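Local structure of prophage pi2 protein 01, integrase (Lactococcus lactis, 3LYS) at residues A[13-18]-A[30-35]; A[36-41]-A[65-70]. The protein probably binds DNA and takes part in its integration and recombination as a phage-family integrase, of which this is the helical N-terminal core-binding domain. The protein carries 1 engineered substitution. All coordinates share one frame; numbering follows the deposited sequence.

Contact 1. Residues A[13-18]-A[30-35]; sequences KDWMEL and KGYEQT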
loop_
_atom_site.group_PDB
_atom_site.type_symbol
_atom_site.label_atom_id
_atom_site.label_comp_id
_atom_site.label_asym_id
_atom_site.label_seq_id
_atom_site.Cartn_x
_atom_site.Cartn_y
_atom_site.Cartn_z
ATOM N N LYS A 13 -7.458 3.650 3.624
ATOM C CA LYS A 13 -8.356 4.802 3.557
ATOM C C LYS A 13 -8.356 5.484 4.918
ATOM O O LYS A 13 -8.131 6.685 5.012
ATOM C CB LYS A 13 -9.770 4.350 3.193
ATOM C CG LYS A 13 -10.789 5.473 3.074
ATOM C CD LYS A 13 -12.137 4.947 2.557
ATOM C CE LYS A 13 -13.131 6.081 2.301
ATOM N NZ LYS A 13 -13.517 6.826 3.537
ATOM N N ASP A 14 -8.603 4.699 5.964
ATOM C CA ASP A 14 -8.627 5.181 7.349
ATOM C C ASP A 14 -7.383 6.049 7.590
ATOM O O ASP A 14 -7.484 7.196 8.023
ATOM C CB ASP A 14 -8.640 3.957 8.286
ATOM C CG ASP A 14 -8.973 4.299 9.733
ATOM O OD1 ASP A 14 -8.341 5.224 10.283
ATOM O OD2 ASP A 14 -9.853 3.622 10.324
ATOM N N TRP A 15 -6.220 5.479 7.280
ATOM C CA TRP A 15 -4.920 6.129 7.434
ATOM C C TRP A 15 -4.796 7.435 6.646
ATOM O O TRP A 15 -4.585 8.506 7.227
ATOM C CB TRP A 15 -3.803 5.175 6.987
ATOM C CG TRP A 15 -2.424 5.762 7.062
ATOM C CD1 TRP A 15 -1.696 5.968 8.181
ATOM C CD2 TRP A 15 -1.647 6.294 5.968
ATOM N NE1 TRP A 15 -0.515 6.604 7.867
ATOM C CE2 TRP A 15 -0.461 6.815 6.515
ATOM C CE3 TRP A 15 -1.846 6.384 4.583
ATOM C CZ2 TRP A 15 0.530 7.417 5.731
ATOM C CZ3 TRP A 15 -0.861 6.983 3.802
ATOM C CH2 TRP A 15 0.313 7.493 4.383
HETATM N N MSE A 16 -4.932 7.351 5.324
HETATM C CA MSE A 16 -4.795 8.526 4.462
HETATM C C MSE A 16 -5.655 9.698 4.882
HETATM O O MSE A 16 -5.203 10.839 4.851
HETATM C CB MSE A 16 -5.095 8.151 3.004
HETATM C CG MSE A 16 -6.532 7.696 2.709
HETATM SE SE MSE A 16 -6.839 7.127 0.833
HETATM C CE MSE A 16 -6.667 8.822 -0.040
ATOM N N GLU A 17 -6.894 9.417 5.274
ATOM C CA GLU A 17 -7.806 10.473 5.693
ATOM C C GLU A 17 -7.391 11.070 7.030
ATOM O O GLU A 17 -7.860 12.136 7.399
ATOM C CB GLU A 17 -9.242 9.950 5.782
ATOM C CG GLU A 17 -9.783 9.443 4.456
ATOM C CD GLU A 17 -11.246 9.067 4.531
ATOM O OE1 GLU A 17 -11.691 8.637 5.620
ATOM O OE2 GLU A 17 -11.942 9.188 3.500
ATOM N N LEU A 18 -6.506 10.392 7.754
ATOM C CA LEU A 18 -6.047 10.904 9.032
ATOM C C LEU A 18 -4.801 11.752 8.923
ATOM O O LEU A 18 -4.784 12.905 9.346
ATOM C CB LEU A 18 -5.746 9.774 9.998
ATOM C CG LEU A 18 -6.917 9.260 10.804
ATOM C CD1 LEU A 18 -6.445 8.140 11.699
ATOM C CD2 LEU A 18 -7.499 10.382 11.628
ATOM N N LYS A 30 -4.758 12.972 -4.760
ATOM C CA LYS A 30 -5.364 12.157 -5.800
ATOM C C LYS A 30 -4.635 10.823 -5.862
ATOM O O LYS A 30 -5.251 9.774 -6.046
ATOM C CB LYS A 30 -5.261 12.872 -7.151
ATOM C CG LYS A 30 -6.233 14.044 -7.350
ATOM C CD LYS A 30 -7.677 13.551 -7.497
ATOM C CE LYS A 30 -8.625 14.648 -7.985
ATOM N NZ LYS A 30 -8.234 15.197 -9.324
ATOM N N GLY A 31 -3.316 10.880 -5.690
ATOM C CA GLY A 31 -2.494 9.685 -5.740
ATOM C C GLY A 31 -2.901 8.646 -4.720
ATOM O O GLY A 31 -3.007 7.456 -5.033
ATOM N N TYR A 32 -3.123 9.091 -3.492
ATOM C CA TYR A 32 -3.522 8.182 -2.432
ATOM C C TYR A 32 -4.900 7.597 -2.717
ATOM O O TYR A 32 -5.168 6.442 -2.390
ATOM C CB TYR A 32 -3.513 8.903 -1.080
ATOM C CG TYR A 32 -2.122 9.269 -0.597
ATOM C CD1 TYR A 32 -1.381 10.281 -1.222
ATOM C CD2 TYR A 32 -1.531 8.583 0.466
ATOM C CE1 TYR A 32 -0.088 10.597 -0.799
ATOM C CE2 TYR A 32 -0.239 8.892 0.891
ATOM C CZ TYR A 32 0.470 9.898 0.254
ATOM O OH TYR A 32 1.738 10.212 0.673
ATOM N N GLU A 33 -5.773 8.381 -3.334
ATOM C CA GLU A 33 -7.101 7.879 -3.635
ATOM C C GLU A 33 -6.972 6.771 -4.670
ATOM O O GLU A 33 -7.689 5.771 -4.608
ATOM C CB GLU A 33 -7.981 9.001 -4.169
ATOM C CG GLU A 33 -7.862 10.290 -3.392
ATOM C CD GLU A 33 -9.072 11.182 -3.566
ATOM O OE1 GLU A 33 -10.131 10.880 -2.958
ATOM O OE2 GLU A 33 -8.968 12.181 -4.321
ATOM N N GLN A 34 -6.045 6.958 -5.610
ATOM C CA GLN A 34 -5.784 5.979 -6.672
ATOM C C GLN A 34 -5.200 4.720 -6.059
ATOM O O GLN A 34 -5.654 3.605 -6.314
ATOM C CB GLN A 34 -4.789 6.538 -7.696
ATOM C CG GLN A 34 -4.471 5.568 -8.827
ATOM C CD GLN A 34 -5.711 5.169 -9.627
ATOM O OE1 GLN A 34 -6.243 5.955 -10.414
ATOM N NE2 GLN A 34 -6.182 3.944 -9.413
ATOM N N THR A 35 -4.172 4.912 -5.254
ATOM C CA THR A 35 -3.530 3.796 -4.591
ATOM C C THR A 35 -4.579 3.027 -3.789
ATOM O O THR A 35 -4.546 1.801 -3.731
ATOM C CB THR A 35 -2.408 4.310 -3.692
ATOM O OG1 THR A 35 -1.400 4.913 -4.513
ATOM C CG2 THR A 35 -1.801 3.179 -2.898
#
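Met-16, present as selenomethionine, and Tyr-32 meet because their side chains leave facing helices by different routes: CG of Met-16 lies between its backbone N and carbonyl carbon (chi1 65°), while CG of Tyr-32 lies beside the backbone N, opposite the carbonyl carbon. The setting is an antiparallel helix pair, helix 8-19 against helix 26-42, in the SAM-like core-binding domain. The short axes come within 10.5 Å at 173°, a separation suited to large side chains. Met-16 runs straight as far as SE and then bends, laying CE over the backbone of the next helix, 3.3 Å from Tyr-32 CB. A long, flexible, unbranched chain serves well here, since it can follow the helix surface between Tyr-32 and Glu-33, whose aliphatic CG lies 3.8 Å from Met-16 CE. On the side toward helix 69-88, Trp-15 and Tyr-32 touch rim to rim, neither covering the other's face, with planes inclined at 33°. Both side chains also touch that third helix, Trp-15 at Ser-82 and Tyr-32 at Arg-78. Between the two aromatics the nearest atoms are Trp-15 CZ3 and Tyr-32 CE2, 3.5 Å apart.

Contact 2. Residues A[36-41]-A[65-70]; sequences LKYLKT and ETHAKA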
loop_
_atom_site.group_PDB
_atom_site.type_symbol
_atom_site.label_atom_id
_atom_site.label_comp_id
_atom_site.label_asym_id
_atom_site.label_seq_id
_atom_site.Cartn_x
_atom_site.Cartn_y
_atom_site.Cartn_z
ATOM N N LEU A 36 -5.509 3.755 -3.178
ATOM C CA LEU A 36 -6.573 3.137 -2.412
ATOM C C LEU A 36 -7.372 2.247 -3.348
ATOM O O LEU A 36 -7.575 1.070 -3.083
ATOM C CB LEU A 36 -7.495 4.199 -1.817
ATOM C CG LEU A 36 -8.880 3.704 -1.381
ATOM C CD1 LEU A 36 -8.746 2.681 -0.271
ATOM C CD2 LEU A 36 -9.721 4.879 -0.927
ATOM N N LYS A 37 -7.833 2.831 -4.446
ATOM C CA LYS A 37 -8.607 2.116 -5.458
ATOM C C LYS A 37 -7.868 0.847 -5.860
ATOM O O LYS A 37 -8.407 -0.257 -5.779
ATOM C CB LYS A 37 -8.803 3.027 -6.677
ATOM C CG LYS A 37 -9.716 2.500 -7.781
ATOM C CD LYS A 37 -9.970 3.575 -8.858
ATOM C CE LYS A 37 -10.893 3.056 -9.962
ATOM N NZ LYS A 37 -11.293 4.110 -10.933
ATOM N N TYR A 38 -6.626 1.022 -6.299
ATOM C CA TYR A 38 -5.787 -0.104 -6.695
ATOM C C TYR A 38 -5.834 -1.173 -5.622
ATOM O O TYR A 38 -6.095 -2.340 -5.896
ATOM C CB TYR A 38 -4.340 0.356 -6.876
ATOM C CG TYR A 38 -4.066 1.080 -8.170
ATOM C CD1 TYR A 38 -3.061 2.022 -8.248
ATOM C CD2 TYR A 38 -4.775 0.784 -9.333
ATOM C CE1 TYR A 38 -2.752 2.648 -9.442
ATOM C CE2 TYR A 38 -4.468 1.411 -10.543
ATOM C CZ TYR A 38 -3.442 2.345 -10.576
ATOM O OH TYR A 38 -3.068 2.957 -11.748
ATOM N N LEU A 39 -5.579 -0.755 -4.393
ATOM C CA LEU A 39 -5.592 -1.671 -3.275
ATOM C C LEU A 39 -6.889 -2.482 -3.229
ATOM O O LEU A 39 -6.856 -3.688 -3.033
ATOM C CB LEU A 39 -5.400 -0.894 -1.975
ATOM C CG LEU A 39 -4.483 -1.503 -0.921
ATOM C CD1 LEU A 39 -3.147 -1.875 -1.518
ATOM C CD2 LEU A 39 -4.294 -0.506 0.200
ATOM N N LYS A 40 -8.029 -1.836 -3.433
ATOM C CA LYS A 40 -9.296 -2.548 -3.379
ATOM C C LYS A 40 -9.396 -3.631 -4.438
ATOM O O LYS A 40 -10.030 -4.670 -4.235
ATOM C CB LYS A 40 -10.468 -1.569 -3.516
ATOM C CG LYS A 40 -10.615 -0.591 -2.368
ATOM C CD LYS A 40 -11.889 0.210 -2.523
ATOM C CE LYS A 40 -12.076 1.185 -1.372
ATOM N NZ LYS A 40 -13.301 2.023 -1.543
ATOM N N THR A 41 -8.756 -3.378 -5.570
ATOM C CA THR A 41 -8.753 -4.309 -6.703
ATOM C C THR A 41 -7.791 -5.482 -6.463
ATOM O O THR A 41 -8.216 -6.593 -6.154
ATOM C CB THR A 41 -8.326 -3.582 -7.997
ATOM O OG1 THR A 41 -9.169 -2.442 -8.204
ATOM C CG2 THR A 41 -8.442 -4.505 -9.180
ATOM N N GLU A 65 2.512 -6.160 -14.341
ATOM C CA GLU A 65 2.274 -6.663 -15.677
ATOM C C GLU A 65 1.136 -5.954 -16.406
ATOM O O GLU A 65 0.609 -6.472 -17.384
ATOM C CB GLU A 65 2.037 -8.175 -15.638
ATOM C CG GLU A 65 0.976 -8.619 -14.661
ATOM C CD GLU A 65 0.812 -10.137 -14.594
ATOM O OE1 GLU A 65 1.755 -10.830 -14.166
ATOM O OE2 GLU A 65 -0.265 -10.635 -14.976
ATOM N N THR A 66 0.768 -4.763 -15.939
ATOM C CA THR A 66 -0.292 -3.975 -16.572
ATOM C C THR A 66 -0.115 -2.504 -16.237
ATOM O O THR A 66 -0.987 -1.685 -16.516
ATOM C CB THR A 66 -1.720 -4.409 -16.103
ATOM O OG1 THR A 66 -1.688 -4.793 -14.718
ATOM C CG2 THR A 66 -2.249 -5.555 -16.950
ATOM N N HIS A 67 1.022 -2.175 -15.638
ATOM C CA HIS A 67 1.313 -0.802 -15.255
ATOM C C HIS A 67 2.780 -0.505 -15.475
ATOM O O HIS A 67 3.615 -1.411 -15.440
ATOM C CB HIS A 67 0.974 -0.597 -13.784
ATOM C CG HIS A 67 -0.474 -0.773 -13.479
ATOM N ND1 HIS A 67 -1.400 0.226 -13.692
ATOM C CD2 HIS A 67 -1.173 -1.849 -13.048
ATOM C CE1 HIS A 67 -2.607 -0.229 -13.408
ATOM N NE2 HIS A 67 -2.498 -1.485 -13.015
ATOM N N ALA A 68 3.096 0.766 -15.689
ATOM C CA ALA A 68 4.477 1.165 -15.898
ATOM C C ALA A 68 5.261 1.127 -14.589
ATOM O O ALA A 68 4.684 1.111 -13.494
ATOM C CB ALA A 68 4.527 2.549 -16.496
ATOM N N LYS A 69 6.584 1.105 -14.714
ATOM C CA LYS A 69 7.463 1.060 -13.547
ATOM C C LYS A 69 7.151 2.245 -12.634
ATOM O O LYS A 69 6.789 2.073 -11.469
ATOM C CB LYS A 69 8.938 1.089 -13.994
ATOM C CG LYS A 69 9.962 0.782 -12.892
ATOM C CD LYS A 69 11.394 0.899 -13.417
ATOM C CE LYS A 69 12.440 0.561 -12.358
ATOM N NZ LYS A 69 12.356 -0.854 -11.894
ATOM N N ALA A 70 7.269 3.451 -13.172
ATOM C CA ALA A 70 6.989 4.642 -12.381
ATOM C C ALA A 70 5.666 4.504 -11.616
ATOM O O ALA A 70 5.578 4.850 -10.440
ATOM C CB ALA A 70 6.949 5.876 -13.292
#
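This is a small surface contact between two aromatic side chains, Tyr-38 on helix 26-42 and His-67 in the turn that joins helix 53-64 to helix 69-88 of the core-binding domain. The backbones stand well apart, the CA atoms of Tyr-38 and His-67 being 11.1 Å from each other, so the rings do the bridging. Tyr-38 suits the helix side because its long, rigid side chain spans about half of that gap. His-67 answers from an extended backbone just after the preceding helix has ended and just before Ala-68, the N-cap of the next. Its CG sits beside the backbone N (chi1 -63°), which sends the imidazole toward Tyr-38. The rings meet obliquely, planes at 70° and centroids 5.2 Å apart, in neither a stack nor an edge-to-face pair. Imidazole CE1 does most of the touching: it lies 3.6 Å from Tyr-38 OH and 3.8 Å from Tyr-38 CE2. Phe-63 joins the two rings, stacking on His-67 and meeting Tyr-38 edge-to-face. The polar grip on His-67 comes from Tyr-42, whose OH is hydrogen-bonded to NE2. Histidine therefore combines two roles in the turn, a flat ring for Phe-63 and Tyr-38 and a polar nitrogen for Tyr-42; its contact with Tyr-38 is van der Waals in character, while the directional bond to Tyr-42 helps to fix the rotation of the imidazole.

How the contacts relate
From the N terminus, helix 8-19 supplies the first half of contact 1, the chain turns through residues 20-25, and helix 26-42 then returns antiparallel to close it. That helix then continues directly into contact 2, which closes a longer loop, residues 42-64, containing helix 53-64. The two loops follow one another in series, neither nesting nor crossing. Helix 26-42 is the shared element: its earlier part faces helix 8-19, and its later part reaches the turn leading into helix 69-88. With centres 14 Å apart, the contacts also join through Leu-36, which packs on Lys-13 and Met-16. Together they hold helix 26-42 to helix 8-19 and to the turn between helices 53-64 and 69-88.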